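Local atomic coordinates of neuraminidase (Influenza A virus, PDB entry 4K3Y), a protein that is a neuraminidase-like surface protein of a bat influenza A virus, a tetramer of beta propellers whose biological role is uncertain and which is probably not a typical sialidase. Residues Met268-Asn273 and Gly295-Val300; Gln110-Ser115 and Val122-Gly127; Ile34-Met39 and Thr343-Leu348. All blocks are in the same frame, centred on the assembly; numbering follows the deposited sequence.

Contact 1: residues Met268-Asn273 and Gly295-Val300; sequences MIEGSN and GTLFSV
The carboxylate of Glu-270 and the ring of Phe-298 are the two flat groups, turned 44° against each other, with Glu-270 CD 3.5 Å from Phe-298 CE2 in an oblique approach. One face of the ring is covered by its own neighbour, Leu-297 CB, 3.8 Å above the ring centre. Round the carboxylate, both oxygens use their syn lone pairs: OE1 of Glu-270 takes the backbone N of Leu-297 at 2.8 Å in a nearly straight bond (167°), and OE2 accepts from Thr-296 OG1. The acid thus grips two successive residues of the loop like a fork. Its CG stands anti to the backbone N (chi1 166°), and the bend at chi2 then sets CD beside the loop. Thr-296 OG1 in turn accepts from Phe-298 N at 3.1 Å, an ST turn that ties the hydroxyl between the acid and the backbone. Met-268 CB meets Leu-297 CD1 at 3.8 Å, and at the other end Gly-295 N donates to Ser-272 O at 2.9 Å. In the fold, 268-269 is the first strand, at one edge, of a four-stranded propeller blade, and Gly-295 to Val-300 follows its strand 286-294. Between them runs strand 273-279, whose Ser-274 and Ile-276 pack on Leu-297; Phe-298 meets the ring of Phe-221, from strand 221-224 of another blade.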
loop_
_atom_site.group_PDB
_atom_site.type_symbol
_atom_site.label_atom_id
_atom_site.label_comp_id
_atom_site.label_asym_id
_atom_site.label_seq_id
_atom_site.Cartn_x
_atom_site.Cartn_y
_atom_site.Cartn_z
ATOM N N MET C 268 -12.756 -33.798 -4.358
ATOM C CA MET C 268 -13.628 -34.340 -5.383
ATOM C C MET C 268 -14.707 -33.284 -5.621
ATOM O O MET C 268 -15.060 -32.531 -4.698
ATOM C CB MET C 268 -14.266 -35.645 -4.910
ATOM C CG MET C 268 -13.301 -36.832 -4.765
ATOM S SD MET C 268 -14.076 -38.253 -3.959
ATOM C CE MET C 268 -12.765 -39.488 -4.053
ATOM N N ILE C 269 -15.224 -33.206 -6.844
ATOM C CA ILE C 269 -16.348 -32.315 -7.097
ATOM C C ILE C 269 -17.577 -33.120 -7.490
ATOM O O ILE C 269 -17.552 -33.843 -8.492
ATOM C CB ILE C 269 -16.063 -31.290 -8.216
ATOM C CG1 ILE C 269 -14.815 -30.468 -7.892
ATOM C CG2 ILE C 269 -17.291 -30.381 -8.425
ATOM C CD1 ILE C 269 -14.373 -29.551 -9.026
ATOM N N GLU C 270 -18.648 -32.992 -6.709
ATOM C CA GLU C 270 -19.894 -33.710 -6.994
ATOM C C GLU C 270 -20.912 -32.839 -7.733
ATOM O O GLU C 270 -21.305 -31.763 -7.258
ATOM C CB GLU C 270 -20.519 -34.250 -5.707
ATOM C CG GLU C 270 -21.956 -34.710 -5.871
ATOM C CD GLU C 270 -22.071 -36.092 -6.488
ATOM O OE1 GLU C 270 -21.051 -36.624 -6.975
ATOM O OE2 GLU C 270 -23.190 -36.651 -6.477
ATOM N N GLY C 271 -21.351 -33.307 -8.894
ATOM C CA GLY C 271 -22.254 -32.513 -9.700
ATOM C C GLY C 271 -23.029 -33.353 -10.685
ATOM O O GLY C 271 -23.076 -34.586 -10.580
ATOM N N SER C 272 -23.665 -32.668 -11.629
ATOM C CA SER C 272 -24.222 -33.313 -12.805
ATOM C C SER C 272 -23.027 -33.971 -13.459
ATOM O O SER C 272 -23.054 -35.150 -13.845
ATOM C CB SER C 272 -24.794 -32.246 -13.722
ATOM O OG SER C 272 -24.061 -31.038 -13.573
ATOM N N ASN C 273 -21.966 -33.175 -13.555
ATOM C CA ASN C 273 -20.647 -33.653 -13.918
ATOM C C ASN C 273 -19.790 -33.676 -12.680
ATOM O O ASN C 273 -19.747 -32.703 -11.921
ATOM C CB ASN C 273 -20.015 -32.747 -14.972
ATOM C CG ASN C 273 -20.428 -33.125 -16.374
ATOM O OD1 ASN C 273 -21.200 -34.074 -16.575
ATOM N ND2 ASN C 273 -19.919 -32.389 -17.357
ATOM N N GLY C 295 -22.239 -37.928 -14.393
ATOM C CA GLY C 295 -23.058 -38.387 -13.279
ATOM C C GLY C 295 -22.399 -38.304 -11.902
ATOM O O GLY C 295 -21.298 -37.777 -11.755
ATOM N N THR C 296 -23.085 -38.844 -10.896
ATOM C CA THR C 296 -22.679 -38.736 -9.491
ATOM C C THR C 296 -21.469 -39.603 -9.131
ATOM O O THR C 296 -21.214 -40.629 -9.761
ATOM C CB THR C 296 -23.848 -39.134 -8.557
ATOM O OG1 THR C 296 -23.430 -39.040 -7.190
ATOM C CG2 THR C 296 -24.316 -40.574 -8.854
ATOM N N LEU C 297 -20.733 -39.193 -8.103
ATOM C CA LEU C 297 -19.596 -39.965 -7.621
ATOM C C LEU C 297 -20.072 -41.196 -6.863
ATOM O O LEU C 297 -19.267 -42.057 -6.503
ATOM C CB LEU C 297 -18.742 -39.109 -6.681
ATOM C CG LEU C 297 -18.103 -37.840 -7.255
ATOM C CD1 LEU C 297 -17.635 -36.905 -6.141
ATOM C CD2 LEU C 297 -16.948 -38.188 -8.182
ATOM N N PHE C 298 -21.380 -41.276 -6.626
ATOM C CA PHE C 298 -21.938 -42.269 -5.708
ATOM C C PHE C 298 -22.896 -43.281 -6.345
ATOM O O PHE C 298 -23.897 -43.678 -5.744
ATOM C CB PHE C 298 -22.595 -41.541 -4.545
ATOM C CG PHE C 298 -21.763 -40.417 -4.017
ATOM C CD1 PHE C 298 -20.531 -40.674 -3.422
ATOM C CD2 PHE C 298 -22.194 -39.104 -4.132
ATOM C CE1 PHE C 298 -19.744 -39.639 -2.938
ATOM C CE2 PHE C 298 -21.418 -38.057 -3.644
ATOM C CZ PHE C 298 -20.187 -38.326 -3.045
ATOM N N SER C 299 -22.576 -43.668 -7.576
ATOM C CA SER C 299 -23.157 -44.828 -8.233
ATOM C C SER C 299 -22.003 -45.617 -8.822
ATOM O O SER C 299 -20.920 -45.081 -9.018
ATOM C CB SER C 299 -24.100 -44.419 -9.355
ATOM O OG SER C 299 -24.119 -45.432 -10.348
ATOM N N VAL C 300 -22.225 -46.889 -9.110
ATOM C CA VAL C 300 -21.175 -47.709 -9.694
ATOM C C VAL C 300 -21.299 -47.675 -11.210
ATOM O O VAL C 300 -20.406 -48.107 -11.943
ATOM C CB VAL C 300 -21.272 -49.145 -9.183
ATOM C CG1 VAL C 300 -20.152 -49.435 -8.200
ATOM C CG2 VAL C 300 -22.634 -49.354 -8.519
#

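Contact 2: residues Gln110-Ser115 and Val122-Gly127; sequences QWTVLS and VSILYG
Residues Trp-111 to Ser-115 and Val-122 to Tyr-126 run antiparallel, their axes 4.7 Å apart at 165°, with Val-113/Leu-125 and Ser-115/Ser-123 as hydrogen-bonded pairs, and Thr-112/Tyr-126 and Leu-114/Ile-124 as non-hydrogen-bonded ones. On the face bearing the last two pairs, Thr-112 and Ile-124 lie side by side, CG2 to CG2 at 3.9 Å, and Leu-114 CD2 meets Ile-124 CD1 at 4.2 Å. The Tyr-126 ring is held from two directions. Gln-110 CB sits over one face, 3.8 Å from the ring centroid, a CH-pi contact displaced toward the rim, while Thr-112 OG1 lies at the edge in the ring plane, 3.3 Å from CD1 of Tyr-126. On the opposite face of the sheet, which carries Val-113, Leu-125 and both serines, Ser-123 OG, turned between its own N and carbonyl carbon (chi1 55°), reaches Ser-115 O at 3.3 Å. That oxygen also accepts from Ser-123 N, the two donors coming from opposite faces of its plane. Tyr-126 OH bonds Asp-107 OD2, and Ser-115 OG bonds Val-98 O. Thus apolar branches fill the middle of this propeller-blade hairpin, while the hydroxyls of Ser-115, Ser-123 and Tyr-126 are satisfied by main-chain carbonyls or an acid, which would tend to fix their rotation.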
loop_
_atom_site.group_PDB
_atom_site.type_symbol
_atom_site.label_atom_id
_atom_site.label_comp_id
_atom_site.label_asym_id
_atom_site.label_seq_id
_atom_site.Cartn_x
_atom_site.Cartn_y
_atom_site.Cartn_z
ATOM N N GLN C 110 -16.457 -9.134 7.624
ATOM C CA GLN C 110 -15.051 -9.318 7.954
ATOM C C GLN C 110 -14.483 -10.720 7.664
ATOM O O GLN C 110 -15.230 -11.698 7.454
ATOM C CB GLN C 110 -14.814 -8.949 9.418
ATOM C CG GLN C 110 -13.852 -7.798 9.604
ATOM C CD GLN C 110 -14.541 -6.466 9.611
ATOM O OE1 GLN C 110 -15.732 -6.374 9.901
ATOM N NE2 GLN C 110 -13.799 -5.418 9.286
ATOM N N TRP C 111 -13.152 -10.805 7.647
ATOM C CA TRP C 111 -12.472 -12.094 7.621
ATOM C C TRP C 111 -12.545 -12.814 8.974
ATOM O O TRP C 111 -12.148 -12.261 10.023
ATOM C CB TRP C 111 -10.996 -11.935 7.234
ATOM C CG TRP C 111 -10.797 -11.693 5.793
ATOM C CD1 TRP C 111 -10.505 -10.502 5.196
ATOM C CD2 TRP C 111 -10.877 -12.665 4.741
ATOM N NE1 TRP C 111 -10.403 -10.670 3.833
ATOM C CE2 TRP C 111 -10.621 -11.990 3.527
ATOM C CE3 TRP C 111 -11.135 -14.039 4.709
ATOM C CZ2 TRP C 111 -10.625 -12.643 2.287
ATOM C CZ3 TRP C 111 -11.137 -14.690 3.472
ATOM C CH2 TRP C 111 -10.887 -13.988 2.283
ATOM N N THR C 112 -13.052 -14.047 8.938
ATOM C CA THR C 112 -12.932 -14.975 10.055
ATOM C C THR C 112 -11.699 -15.872 9.844
ATOM O O THR C 112 -11.517 -16.485 8.782
ATOM C CB THR C 112 -14.175 -15.855 10.183
ATOM O OG1 THR C 112 -15.348 -15.026 10.261
ATOM C CG2 THR C 112 -14.060 -16.733 11.418
ATOM N N VAL C 113 -10.845 -15.943 10.856
ATOM C CA VAL C 113 -9.652 -16.766 10.768
ATOM C C VAL C 113 -9.559 -17.727 11.952
ATOM O O VAL C 113 -9.421 -17.298 13.104
ATOM C CB VAL C 113 -8.390 -15.892 10.730
ATOM C CG1 VAL C 113 -7.134 -16.758 10.789
ATOM C CG2 VAL C 113 -8.389 -15.013 9.486
ATOM N N LEU C 114 -9.645 -19.027 11.675
ATOM C CA LEU C 114 -9.403 -20.024 12.716
ATOM C C LEU C 114 -7.950 -20.449 12.692
ATOM O O LEU C 114 -7.464 -20.943 11.676
ATOM C CB LEU C 114 -10.305 -21.238 12.559
ATOM C CG LEU C 114 -11.781 -20.870 12.675
ATOM C CD1 LEU C 114 -12.364 -20.620 11.285
ATOM C CD2 LEU C 114 -12.557 -21.940 13.424
ATOM N N SER C 115 -7.262 -20.249 13.812
ATOM C CA SER C 115 -5.836 -20.527 13.896
ATOM C C SER C 115 -5.499 -21.399 15.108
ATOM O O SER C 115 -5.856 -21.067 16.242
ATOM C CB SER C 115 -5.045 -19.213 13.934
ATOM O OG SER C 115 -3.645 -19.452 13.889
ATOM N N VAL C 122 -7.813 -23.693 19.459
ATOM C CA VAL C 122 -8.095 -22.861 18.305
ATOM C C VAL C 122 -8.567 -21.477 18.728
ATOM O O VAL C 122 -9.554 -21.344 19.445
ATOM C CB VAL C 122 -9.137 -23.506 17.395
ATOM C CG1 VAL C 122 -9.628 -22.500 16.359
ATOM C CG2 VAL C 122 -8.540 -24.740 16.732
ATOM N N SER C 123 -7.853 -20.448 18.289
ATOM C CA SER C 123 -8.305 -19.083 18.504
ATOM C C SER C 123 -9.087 -18.643 17.276
ATOM O O SER C 123 -8.738 -18.992 16.147
ATOM C CB SER C 123 -7.128 -18.139 18.804
ATOM O OG SER C 123 -6.125 -18.187 17.800
ATOM N N ILE C 124 -10.176 -17.915 17.494
ATOM C CA ILE C 124 -10.948 -17.373 16.374
ATOM C C ILE C 124 -10.792 -15.853 16.278
ATOM O O ILE C 124 -11.043 -15.123 17.245
ATOM C CB ILE C 124 -12.440 -17.758 16.455
ATOM C CG1 ILE C 124 -12.578 -19.275 16.648
ATOM C CG2 ILE C 124 -13.183 -17.270 15.210
ATOM C CD1 ILE C 124 -14.003 -19.776 16.683
ATOM N N LEU C 125 -10.355 -15.379 15.113
ATOM C CA LEU C 125 -10.225 -13.940 14.895
ATOM C C LEU C 125 -11.227 -13.429 13.858
ATOM O O LEU C 125 -11.368 -14.002 12.772
ATOM C CB LEU C 125 -8.791 -13.551 14.525
ATOM C CG LEU C 125 -7.709 -13.882 15.555
ATOM C CD1 LEU C 125 -7.141 -15.282 15.294
ATOM C CD2 LEU C 125 -6.612 -12.842 15.554
ATOM N N TYR C 126 -11.933 -12.359 14.221
ATOM C CA TYR C 126 -12.897 -11.716 13.338
ATOM C C TYR C 126 -12.474 -10.259 13.171
ATOM O O TYR C 126 -12.423 -9.512 14.150
ATOM C CB TYR C 126 -14.273 -11.800 13.964
ATOM C CG TYR C 126 -15.380 -11.426 13.027
ATOM C CD1 TYR C 126 -15.804 -12.310 12.047
ATOM C CD2 TYR C 126 -16.012 -10.188 13.123
ATOM C CE1 TYR C 126 -16.834 -11.981 11.185
ATOM C CE2 TYR C 126 -17.045 -9.842 12.263
ATOM C CZ TYR C 126 -17.454 -10.741 11.290
ATOM O OH TYR C 126 -18.477 -10.410 10.421
ATOM N N GLY C 127 -12.183 -9.843 11.938
ATOM C CA GLY C 127 -11.317 -8.689 11.750
ATOM C C GLY C 127 -9.988 -9.170 12.291
ATOM O O GLY C 127 -9.571 -10.312 12.006
#

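Contact 3: residues Ile34-Met39 and Thr343-Leu348; sequences IPDEQM and TTKAGL
A type I turn from Thr-344 to Gly-347, at the tip of the hairpin between strands 335-343 and 349-359, is clasped by Ile-34 and Asp-36 from the linker that leads into strand 40-48. Ile-34 makes the main-chain half of the clasp: its N donates to Thr-343 O at 2.9 Å, and its O accepts from Lys-345 N at 2.9 Å. The two bonds flank Thr-344 and form a single bridge between Ile-34 and Thr-344, in which Thr-344 CA also comes 3.2 Å from Ile-34 O as a CA-H...O contact.

Asp-36 adds the side-chain half. Its CG is anti to its own carbonyl carbon (chi1 -68°), and the carboxylate lies against the first three residues of the turn, Thr-344 to Ala-346. OD1 of Asp-36 accepts from Ala-346 N at 3.0 Å through its syn lone pair. Lys-345 N is 3.2 Å from the same OD1. The methyl of Ala-346 packs beside the acid too, CB to Asp-36 OD1 at 3.5 Å. Lys-345 crosses Asp-36 at about a right angle and passes its CB by the carboxylate; its NZ stays 5.8 Å from Asp-36 OD2, so the opposite charges do not touch and any attraction would be a diffuse one. The turn is closed from within by Gly-347 N to Thr-344 O; at the backbone angles of Gly-347 a side chain would jam against the carbonyl O of Ala-346, which calls for glycine.

Thr-344 and Leu-348 both rest on Leu-40 of the next blade, and Pro-35 packs on Tyr-62 of a neighbouring subunit. Strand 20-26 completes the blade of the C-terminal strands, as in propellers whose ring is closed by both chain ends, and this contact ties the linker leaving that strand to the blade's hairpin.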
loop_
_atom_site.group_PDB
_atom_site.type_symbol
_atom_site.label_atom_id
_atom_site.label_comp_id
_atom_site.label_asym_id
_atom_site.label_seq_id
_atom_site.Cartn_x
_atom_site.Cartn_y
_atom_site.Cartn_z
ATOM N N ILE C 34 11.766 -19.824 -6.947
ATOM C CA ILE C 34 11.200 -18.706 -6.193
ATOM C C ILE C 34 12.295 -17.715 -5.798
ATOM O O ILE C 34 13.342 -18.124 -5.274
ATOM C CB ILE C 34 10.527 -19.174 -4.896
ATOM C CG1 ILE C 34 9.433 -20.197 -5.201
ATOM C CG2 ILE C 34 9.962 -17.971 -4.130
ATOM C CD1 ILE C 34 8.660 -20.650 -3.963
ATOM N N PRO C 35 12.060 -16.409 -6.053
ATOM C CA PRO C 35 12.951 -15.330 -5.592
ATOM C C PRO C 35 13.166 -15.338 -4.071
ATOM O O PRO C 35 12.245 -15.666 -3.307
ATOM C CB PRO C 35 12.204 -14.058 -6.019
ATOM C CG PRO C 35 11.433 -14.471 -7.223
ATOM C CD PRO C 35 10.989 -15.896 -6.928
ATOM N N ASP C 36 14.374 -14.977 -3.645
ATOM C CA ASP C 36 14.761 -15.107 -2.243
ATOM C C ASP C 36 14.049 -14.091 -1.342
ATOM O O ASP C 36 13.955 -14.285 -0.122
ATOM C CB ASP C 36 16.286 -14.992 -2.091
ATOM C CG ASP C 36 17.034 -16.176 -2.704
ATOM O OD1 ASP C 36 16.497 -17.307 -2.675
ATOM O OD2 ASP C 36 18.164 -15.975 -3.215
ATOM N N GLU C 37 13.534 -13.020 -1.949
ATOM C CA GLU C 37 12.881 -11.947 -1.198
ATOM C C GLU C 37 11.499 -12.349 -0.745
ATOM O O GLU C 37 10.883 -11.636 0.049
ATOM C CB GLU C 37 12.759 -10.664 -2.024
ATOM C CG GLU C 37 13.993 -10.306 -2.818
ATOM C CD GLU C 37 13.971 -10.922 -4.198
ATOM O OE1 GLU C 37 12.867 -11.034 -4.777
ATOM O OE2 GLU C 37 15.048 -11.301 -4.698
ATOM N N GLN C 38 10.995 -13.470 -1.264
ATOM C CA GLN C 38 9.685 -13.953 -0.834
ATOM C C GLN C 38 9.770 -14.633 0.530
ATOM O O GLN C 38 10.757 -15.318 0.850
ATOM C CB GLN C 38 9.054 -14.892 -1.867
ATOM C CG GLN C 38 8.569 -14.212 -3.136
ATOM C CD GLN C 38 7.822 -15.165 -4.071
ATOM O OE1 GLN C 38 7.240 -16.160 -3.635
ATOM N NE2 GLN C 38 7.841 -14.861 -5.360
ATOM N N MET C 39 8.748 -14.399 1.343
ATOM C CA MET C 39 8.505 -15.204 2.526
ATOM C C MET C 39 8.330 -16.681 2.102
ATOM O O MET C 39 7.648 -16.981 1.103
ATOM C CB MET C 39 7.233 -14.702 3.227
ATOM C CG MET C 39 6.777 -15.545 4.402
ATOM S SD MET C 39 7.757 -15.198 5.868
ATOM C CE MET C 39 6.814 -13.853 6.574
ATOM N N THR C 343 11.643 -24.595 -5.039
ATOM C CA THR C 343 12.972 -24.287 -4.514
ATOM C C THR C 343 13.281 -22.810 -4.699
ATOM O O THR C 343 12.922 -22.232 -5.722
ATOM C CB THR C 343 14.041 -25.117 -5.256
ATOM O OG1 THR C 343 13.608 -26.482 -5.329
ATOM C CG2 THR C 343 15.372 -25.057 -4.547
ATOM N N THR C 344 13.947 -22.197 -3.722
ATOM C CA THR C 344 14.306 -20.777 -3.839
ATOM C C THR C 344 15.579 -20.638 -4.640
ATOM O O THR C 344 16.259 -21.628 -4.896
ATOM C CB THR C 344 14.468 -20.067 -2.478
ATOM O OG1 THR C 344 15.610 -20.586 -1.778
ATOM C CG2 THR C 344 13.200 -20.231 -1.639
ATOM N N LYS C 345 15.898 -19.415 -5.046
ATOM C CA LYS C 345 17.084 -19.192 -5.862
ATOM C C LYS C 345 18.343 -19.626 -5.103
ATOM O O LYS C 345 19.290 -20.167 -5.690
ATOM C CB LYS C 345 17.181 -17.730 -6.308
ATOM C CG LYS C 345 18.158 -17.526 -7.441
ATOM C CD LYS C 345 18.688 -16.106 -7.481
ATOM C CE LYS C 345 20.180 -16.112 -7.774
ATOM N NZ LYS C 345 20.657 -14.831 -8.359
ATOM N N ALA C 346 18.315 -19.415 -3.791
ATOM C CA ALA C 346 19.396 -19.812 -2.894
ATOM C C ALA C 346 19.525 -21.322 -2.758
ATOM O O ALA C 346 20.594 -21.832 -2.419
ATOM C CB ALA C 346 19.179 -19.202 -1.530
ATOM N N GLY C 347 18.429 -22.035 -2.997
ATOM C CA GLY C 347 18.428 -23.480 -2.882
ATOM C C GLY C 347 17.539 -24.020 -1.776
ATOM O O GLY C 347 17.352 -25.232 -1.679
ATOM N N LEU C 348 16.987 -23.141 -0.940
ATOM C CA LEU C 348 16.028 -23.592 0.076
ATOM C C LEU C 348 14.790 -24.194 -0.585
ATOM O O LEU C 348 14.315 -23.689 -1.614
ATOM C CB LEU C 348 15.606 -22.453 0.995
ATOM C CG LEU C 348 16.414 -22.340 2.285
ATOM C CD1 LEU C 348 17.792 -21.759 2.020
ATOM C CD2 LEU C 348 15.686 -21.488 3.297
#

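How the contacts relate
Along the chain, contact 2 closes before contact 1 opens, and both are nested in the long loop closed by contact 3. Contacts 1 and 2 lie on opposite sides of the chain's centre, about 33 Å between centres; the centre of contact 3 is about 40 Å from that of contact 1 and about 29 Å from that of contact 2, and none touches another. No sheet is shared. Contact 2 lies within the blade that opens with strand 101-106, contact 1 at the blade that ends with strand 306-311, and contact 3 at the blade where strand 20-26 joins the C-terminal strands. Together they sample three ways of holding a propeller: within a blade, across its connecting loops, and at ring closure.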